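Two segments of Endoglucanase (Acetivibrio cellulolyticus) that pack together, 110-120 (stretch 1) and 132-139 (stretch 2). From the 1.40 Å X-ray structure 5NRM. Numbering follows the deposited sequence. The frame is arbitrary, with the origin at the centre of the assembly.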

# COMPACT_ATOMS: atom_id res chain seq x y z
N LYS A 110 -5.53 13.40 -20.97
CA LYS A 110 -5.13 12.26 -20.14
C LYS A 110 -5.15 12.67 -18.66
O LYS A 110 -4.80 13.78 -18.34
CB LYS A 110 -3.69 11.76 -20.39
CG LYS A 110 -3.27 11.61 -21.80
CD LYS A 110 -3.89 10.45 -22.49
CE LYS A 110 -3.25 10.33 -23.86
NZ LYS A 110 -4.14 10.94 -24.90
N ALA A 111 -5.60 11.76 -17.82
CA ALA A 111 -5.60 11.94 -16.36
C ALA A 111 -4.56 10.95 -15.82
O ALA A 111 -4.82 9.76 -15.77
CB ALA A 111 -6.94 11.69 -15.74
N GLU A 112 -3.39 11.45 -15.44
CA GLU A 112 -2.31 10.62 -14.96
C GLU A 112 -2.68 9.97 -13.63
O GLU A 112 -3.37 10.59 -12.75
CB GLU A 112 -1.05 11.44 -14.76
CG GLU A 112 -0.45 11.87 -16.09
CD GLU A 112 0.85 12.60 -15.99
OE1 GLU A 112 1.26 12.84 -14.83
OE2 GLU A 112 1.40 12.90 -17.08
N VAL A 113 -2.24 8.71 -13.46
CA VAL A 113 -2.42 7.97 -12.22
C VAL A 113 -1.02 7.31 -12.02
O VAL A 113 -0.59 6.55 -12.86
CB VAL A 113 -3.50 6.88 -12.28
CG1 VAL A 113 -3.67 6.18 -10.96
CG2 VAL A 113 -4.85 7.47 -12.68
N SER A 114 -0.35 7.65 -10.92
CA SER A 114 1.10 7.37 -10.78
C SER A 114 1.38 6.86 -9.38
O SER A 114 0.73 7.24 -8.37
CB SER A 114 1.87 8.65 -10.95
OG SER A 114 1.55 9.27 -12.16
N ILE A 115 2.48 6.08 -9.28
CA ILE A 115 3.06 5.83 -7.95
C ILE A 115 3.87 7.06 -7.56
O ILE A 115 4.55 7.65 -8.43
CB ILE A 115 3.94 4.60 -8.03
CG1 ILE A 115 3.20 3.35 -8.53
CG2 ILE A 115 4.60 4.33 -6.64
CD1 ILE A 115 1.95 2.90 -7.75
N SER A 116 3.77 7.48 -6.30
CA SER A 116 4.46 8.62 -5.76
C SER A 116 5.39 8.21 -4.60
O SER A 116 5.00 7.43 -3.78
CB SER A 116 3.41 9.65 -5.25
OG SER A 116 4.05 10.80 -4.71
N GLY A 117 6.63 8.70 -4.62
CA GLY A 117 7.60 8.39 -3.58
C GLY A 117 8.03 6.95 -3.61
O GLY A 117 8.03 6.30 -4.67
N THR A 118 8.50 6.44 -2.47
CA THR A 118 9.13 5.11 -2.44
C THR A 118 8.15 4.05 -2.08
O THR A 118 7.59 4.08 -1.00
CB THR A 118 10.35 5.17 -1.46
OG1 THR A 118 11.37 6.06 -1.97
CG2 THR A 118 10.95 3.80 -1.23
N PRO A 119 7.95 3.07 -2.94
CA PRO A 119 7.12 1.95 -2.58
C PRO A 119 7.95 0.88 -1.86
O PRO A 119 9.16 0.75 -2.10
CB PRO A 119 6.62 1.45 -3.92
CG PRO A 119 7.63 1.78 -4.89
CD PRO A 119 8.39 2.97 -4.37
N THR A 120 7.31 0.22 -0.90
CA THR A 120 7.93 -0.89 -0.23
C THR A 120 7.13 -2.19 -0.35
O THR A 120 5.93 -2.18 -0.17
CB THR A 120 8.19 -0.58 1.24
OG1 THR A 120 9.05 0.57 1.33
CG2 THR A 120 8.83 -1.79 2.00
N LYS A 132 10.21 -2.44 -10.19
CA LYS A 132 10.24 -1.49 -11.36
C LYS A 132 8.83 -0.89 -11.46
O LYS A 132 7.87 -1.62 -11.51
CB LYS A 132 10.61 -2.21 -12.67
CG LYS A 132 10.55 -1.37 -13.97
CD LYS A 132 11.85 -0.80 -14.47
CE LYS A 132 11.62 0.39 -15.41
NZ LYS A 132 10.96 1.56 -14.71
N VAL A 133 8.76 0.44 -11.45
CA VAL A 133 7.48 1.12 -11.50
C VAL A 133 7.13 1.56 -12.94
O VAL A 133 7.93 2.15 -13.65
CB VAL A 133 7.50 2.34 -10.58
CG1 VAL A 133 6.29 3.24 -10.77
CG2 VAL A 133 7.65 1.91 -9.14
N THR A 134 5.87 1.34 -13.36
CA THR A 134 5.36 1.90 -14.60
C THR A 134 4.05 2.61 -14.25
O THR A 134 3.12 2.01 -13.68
CB THR A 134 5.09 0.81 -15.64
OG1 THR A 134 6.31 0.08 -15.85
CG2 THR A 134 4.56 1.42 -16.95
N ASN A 135 3.97 3.88 -14.57
CA ASN A 135 2.78 4.65 -14.29
C ASN A 135 1.72 4.55 -15.40
O ASN A 135 1.98 4.01 -16.49
CB ASN A 135 3.16 6.09 -14.03
CG ASN A 135 3.97 6.22 -12.76
OD1 ASN A 135 3.66 5.59 -11.76
ND2 ASN A 135 5.04 7.02 -12.82
N GLY A 136 0.51 4.96 -15.04
CA GLY A 136 -0.60 4.83 -15.93
C GLY A 136 -1.40 6.06 -16.06
O GLY A 136 -0.90 7.23 -15.83
N ALA A 137 -2.66 5.85 -16.47
CA ALA A 137 -3.52 7.02 -16.82
C ALA A 137 -4.90 6.58 -17.21
O ALA A 137 -5.09 5.42 -17.61
CB ALA A 137 -2.94 7.81 -18.01
N VAL A 138 -5.84 7.52 -17.11
CA VAL A 138 -7.13 7.41 -17.82
C VAL A 138 -7.04 8.24 -19.09
O VAL A 138 -6.75 9.47 -19.05
CB VAL A 138 -8.33 7.84 -16.96
CG1 VAL A 138 -9.64 7.68 -17.76
CG2 VAL A 138 -8.37 7.11 -15.65
N ASN A 139 -7.15 7.56 -20.22
CA ASN A 139 -7.17 8.22 -21.50
C ASN A 139 -8.60 8.62 -21.82
O ASN A 139 -9.46 7.76 -22.02
CB ASN A 139 -6.61 7.38 -22.61
CG ASN A 139 -5.09 7.20 -22.53
OD1 ASN A 139 -4.43 7.67 -21.62
ND2 ASN A 139 -4.56 6.50 -23.46
O HOH W 1 1.19 8.62 -14.96
O HOH W 2 6.43 7.64 -10.25

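Four of the five direct hydrogen bonds across the contact are backbone to backbone. The strand that begins at Lys110 runs antiparallel to strand 136-139, their directions 159° apart, and two reciprocal pairs fix the register. Ala111 N donates to Val138 O at 2.8 Å, and Val138 N returns a bond to Ala111 O at 2.8 Å; Val113 N reaches Gly136 O at 3.1 Å, and Gly136 N reaches Val113 O at 2.9 Å. N-H...O angles of 152-176° support all four assignments. Between these pairs, Glu112 faces Ala137 without hydrogen bonds, their CA atoms 4.2 Å apart.

Beyond Gly136 a side chain takes over the pairing. Asn135, with chi1 at -67°, places OD1 2.8 Å from Ile115 N (159°), accepting as a backbone carbonyl would. Asn135 ND2 gives to water 2 at 3.0 Å, which in turn donates to Ile115 O at 2.6 Å. Water 1 lies 2.9 Å from Ser114 OG and donates to Gly136 O at 2.7 Å.

Apolar packing completes the contact. Small Ala111 and branched Val138, both apolar, suit the buried face they share, with Ala111 CB 4.3 Å from Val138 CB; exposed Lys110 and Glu112 carry their charged side chains on the face of Ala137 and Asn139. Val133 points toward stretch 1: its CG1 lies 3.8 Å from Ile115 CG1, its CG2 4.3 Å from Pro119 CG. Altogether 504 Å² is buried, both sides summed.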